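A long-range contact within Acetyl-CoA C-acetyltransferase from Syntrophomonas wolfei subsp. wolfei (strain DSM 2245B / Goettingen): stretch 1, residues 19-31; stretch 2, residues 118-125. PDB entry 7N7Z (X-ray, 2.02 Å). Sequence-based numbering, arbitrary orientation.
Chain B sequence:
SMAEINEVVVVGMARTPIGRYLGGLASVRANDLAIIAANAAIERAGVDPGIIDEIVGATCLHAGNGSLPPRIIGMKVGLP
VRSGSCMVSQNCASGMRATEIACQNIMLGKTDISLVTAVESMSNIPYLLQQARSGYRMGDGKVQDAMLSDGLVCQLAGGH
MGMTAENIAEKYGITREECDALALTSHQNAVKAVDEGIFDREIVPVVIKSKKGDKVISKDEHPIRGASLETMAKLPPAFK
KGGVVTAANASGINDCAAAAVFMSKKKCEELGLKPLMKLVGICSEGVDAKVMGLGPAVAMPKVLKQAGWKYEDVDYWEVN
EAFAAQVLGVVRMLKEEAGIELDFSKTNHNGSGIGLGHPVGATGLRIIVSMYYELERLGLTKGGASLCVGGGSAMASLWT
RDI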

# COMPACT_ATOMS: atom_id res chain seq x y z
N GLY B 19 -15.75 2.49 23.22
CA GLY B 19 -15.13 3.71 22.74
C GLY B 19 -15.60 4.11 21.35
O GLY B 19 -16.10 3.29 20.58
N ARG B 20 -15.44 5.39 21.05
CA ARG B 20 -15.81 5.91 19.74
C ARG B 20 -14.81 5.46 18.69
O ARG B 20 -13.63 5.26 18.96
N TYR B 21 -15.31 5.30 17.46
CA TYR B 21 -14.44 5.06 16.32
C TYR B 21 -13.36 6.12 16.26
O TYR B 21 -13.65 7.31 16.11
N LEU B 22 -12.10 5.69 16.40
CA LEU B 22 -10.97 6.61 16.43
C LEU B 22 -11.06 7.56 17.62
O LEU B 22 -10.66 8.72 17.54
N GLY B 23 -11.58 7.06 18.74
CA GLY B 23 -11.81 7.89 19.91
C GLY B 23 -10.92 7.55 21.09
O GLY B 23 -9.70 7.44 20.95
N GLY B 24 -11.53 7.37 22.26
CA GLY B 24 -10.76 7.22 23.48
C GLY B 24 -9.87 6.00 23.50
O GLY B 24 -8.79 6.02 24.10
N LEU B 25 -10.29 4.92 22.85
CA LEU B 25 -9.56 3.66 22.87
C LEU B 25 -8.84 3.37 21.56
O LEU B 25 -8.35 2.26 21.36
N ALA B 26 -8.75 4.35 20.66
CA ALA B 26 -8.12 4.13 19.36
C ALA B 26 -6.66 3.70 19.50
O ALA B 26 -6.13 3.08 18.57
N SER B 27 -6.02 4.01 20.62
CA SER B 27 -4.62 3.66 20.84
C SER B 27 -4.44 2.27 21.42
O SER B 27 -3.30 1.83 21.58
N VAL B 28 -5.52 1.56 21.73
CA VAL B 28 -5.47 0.26 22.39
C VAL B 28 -5.86 -0.80 21.37
O VAL B 28 -7.02 -0.86 20.94
N ARG B 29 -4.91 -1.64 20.99
CA ARG B 29 -5.18 -2.69 20.03
C ARG B 29 -6.11 -3.74 20.64
O ARG B 29 -6.28 -3.84 21.85
N ALA B 30 -6.72 -4.54 19.75
CA ALA B 30 -7.76 -5.46 20.18
C ALA B 30 -7.26 -6.42 21.26
O ALA B 30 -7.98 -6.70 22.23
N ASN B 31 -6.04 -6.92 21.12
CA ASN B 31 -5.54 -7.92 22.07
C ASN B 31 -5.36 -7.33 23.46
O ASN B 31 -5.57 -8.04 24.46
N ALA B 118 -14.34 -11.64 23.77
CA ALA B 118 -15.01 -11.08 22.60
C ALA B 118 -14.54 -9.64 22.45
O ALA B 118 -14.71 -8.83 23.37
N VAL B 119 -13.93 -9.31 21.31
CA VAL B 119 -13.27 -8.03 21.15
C VAL B 119 -13.41 -7.55 19.71
O VAL B 119 -13.47 -8.35 18.77
N GLU B 120 -13.46 -6.23 19.55
CA GLU B 120 -13.39 -5.60 18.24
C GLU B 120 -12.82 -4.21 18.44
O GLU B 120 -13.45 -3.36 19.07
N SER B 121 -11.62 -3.97 17.91
CA SER B 121 -11.00 -2.65 17.89
C SER B 121 -11.10 -2.14 16.46
O SER B 121 -10.15 -2.21 15.68
N MET B 122 -12.28 -1.62 16.11
CA MET B 122 -12.52 -1.19 14.74
C MET B 122 -11.70 0.03 14.37
O MET B 122 -11.47 0.27 13.18
N SER B 123 -11.24 0.80 15.36
CA SER B 123 -10.35 1.92 15.09
C SER B 123 -9.00 1.46 14.55
O SER B 123 -8.31 2.25 13.89
N ASN B 124 -8.60 0.21 14.81
CA ASN B 124 -7.29 -0.29 14.42
C ASN B 124 -7.39 -1.44 13.42
O ASN B 124 -6.44 -2.22 13.29
N ILE B 125 -8.50 -1.54 12.70
CA ILE B 125 -8.56 -2.51 11.59
C ILE B 125 -7.67 -2.01 10.46
O ILE B 125 -7.79 -0.84 10.05

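A loop that folds against the end of a strand is often held by small polar side chains, which serve the loop's backbone where it cannot pair with a neighbouring strand. The contact between residues 19-31 and 118-125 of this acetyltransferase illustrates the principle: two stretches at least 89 residues apart bury 482 Å² between them, and both direct hydrogen bonds across the contact join a side chain of stretch 2 to a main-chain atom of stretch 1.

Along stretch 2, Ala118 lies out of reach, and the packing begins with Val119. Its CA-to-CB bond points toward stretch 1, and with chi1 in the p well its CG2 lies 3.9 Å from CB of Ala30, an apolar contact at the start of a helix. The same methyl approaches the main chain more tightly, with Val119 CG2 3.2 Å from Ala30 O. Glu120 then points away, as expected from the alternation of an extended chain, and its carboxylate is satisfied elsewhere in the structure.

Ser121 turns back toward stretch 1. Its CB packs 3.8 Å from CB of Ala30, whose own CA-to-CB bond points toward stretch 2, so that this alanine touches both Val119 and Ser121. The t rotamer of Ser121 places its hydroxyl beside a water, to which Ser121 OG donates at 2.9 Å. That water in turn donates to Leu25 O at 2.4 Å and to Val28 O at 2.5 Å, linking the serine to two carbonyls of the loop. Ser121 OG also accepts a hydrogen bond of 3.2 Å from Asn124 ND2 within its own stretch.

Met122, in the m rotamer at chi1, points sideways; its principal contribution here is its carbonyl, since Met122 O lies 3.6 Å from CE1 of Tyr21, at the edge of the ring and near its plane. The tyrosine, with chi1 in t, brings its ring end closer to stretch 2 than its sideways CA-to-CB bond would suggest.

Ser123 is the most extensively covered residue of the contact. Its m rotamer sets OG to accept a nearly linear hydrogen bond from Leu22 N, 2.7 Å from Ser123 OG, within the type II turn from Arg20 to Gly23. The CB of the same serine makes apolar contacts: Ser123 CB lies 3.9 Å from Leu22 CD2 and equally far from Ala26 CB.

Asn124 completes the pattern. Pointing toward stretch 1 with chi1 in m, it donates from ND2 to Ala26 O at 2.6 Å, while the same amide nitrogen supplies the bond to Ser121 OG, so one side-chain amide joins the loop of stretch 1 to Ser121 in its own stretch. Arg29, m at each of its first three chi angles, folds over the asparagine, with Arg29 CD 3.7 Å from Asn124 CG. A second water accepts from Arg29 NH2 at 3.1 Å and lies 2.9 Å from Asn124 O, extending the contact beyond direct packing. By Ile125 the two stretches have parted.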

# COMPACT_ATOMS: atom_id res chain seq x y z
CB ARG B 20 -15.86 7.44 19.77
CG ARG B 20 -17.21 8.03 20.11
CD ARG B 20 -17.14 9.55 20.17
NE ARG B 20 -18.35 10.15 20.71
CZ ARG B 20 -19.22 10.88 20.01
NH1 ARG B 20 -19.06 11.11 18.72
NH2 ARG B 20 -20.27 11.40 20.64
CB TYR B 21 -15.26 5.06 15.03
CG TYR B 21 -14.45 4.81 13.77
CD1 TYR B 21 -13.63 3.70 13.66
CD2 TYR B 21 -14.53 5.67 12.69
CE1 TYR B 21 -12.90 3.46 12.51
CE2 TYR B 21 -13.81 5.44 11.53
CZ TYR B 21 -13.00 4.33 11.45
OH TYR B 21 -12.28 4.10 10.30
CB LEU B 22 -10.87 7.40 15.12
CG LEU B 22 -11.01 6.55 13.85
CD1 LEU B 22 -11.18 7.42 12.61
CD2 LEU B 22 -9.81 5.62 13.70
CB LEU B 25 -10.51 2.51 23.20
CG LEU B 25 -11.34 2.68 24.47
CD1 LEU B 25 -12.30 1.51 24.63
CD2 LEU B 25 -10.44 2.81 25.69
CB ALA B 26 -8.21 5.40 18.51
CB SER B 27 -3.98 4.68 21.78
OG SER B 27 -4.84 4.98 22.87
CB VAL B 28 -6.38 0.22 23.63
CG1 VAL B 28 -6.05 -1.00 24.48
CG2 VAL B 28 -6.23 1.49 24.44
CB ARG B 29 -3.88 -3.34 19.56
CG ARG B 29 -2.89 -2.36 18.93
CD ARG B 29 -3.33 -1.91 17.55
NE ARG B 29 -3.47 -3.02 16.62
CZ ARG B 29 -2.45 -3.63 16.02
NH1 ARG B 29 -1.20 -3.26 16.24
NH2 ARG B 29 -2.69 -4.63 15.18
CB ALA B 30 -8.29 -6.25 18.98
CB ASN B 31 -4.22 -8.50 21.56
CG ASN B 31 -4.39 -9.29 20.29
OD1 ASN B 31 -5.51 -9.57 19.85
ND2 ASN B 31 -3.28 -9.67 19.67
CB ALA B 118 -16.53 -11.14 22.74
CB VAL B 119 -11.77 -8.12 21.54
CG1 VAL B 119 -11.02 -9.06 20.61
CG2 VAL B 119 -11.15 -6.73 21.53
CB GLU B 120 -14.75 -5.55 17.57
CG GLU B 120 -14.68 -5.40 16.05
CD GLU B 120 -14.02 -6.59 15.39
OE1 GLU B 120 -14.53 -7.72 15.57
OE2 GLU B 120 -13.00 -6.41 14.70
CB SER B 121 -9.56 -2.71 18.39
OG SER B 121 -8.88 -1.48 18.13
CB MET B 122 -14.02 -0.91 14.52
CG MET B 122 -14.96 -1.83 15.30
SD MET B 122 -16.71 -1.46 15.10
CE MET B 122 -16.94 -1.71 13.34
CB SER B 123 -10.14 2.74 16.36
OG SER B 123 -11.38 3.17 16.91
CB ASN B 124 -6.51 -0.74 15.66
CG ASN B 124 -6.00 0.42 16.48
OD1 ASN B 124 -5.06 1.11 16.08
ND2 ASN B 124 -6.61 0.65 17.63
CB ILE B 125 -10.01 -2.68 11.12
CG1 ILE B 125 -10.84 -3.36 12.22
CG2 ILE B 125 -10.06 -3.51 9.85
CD1 ILE B 125 -12.34 -3.31 11.97
O HOH W 1 -9.24 0.18 20.43
O HOH W 2 -5.51 -4.86 13.89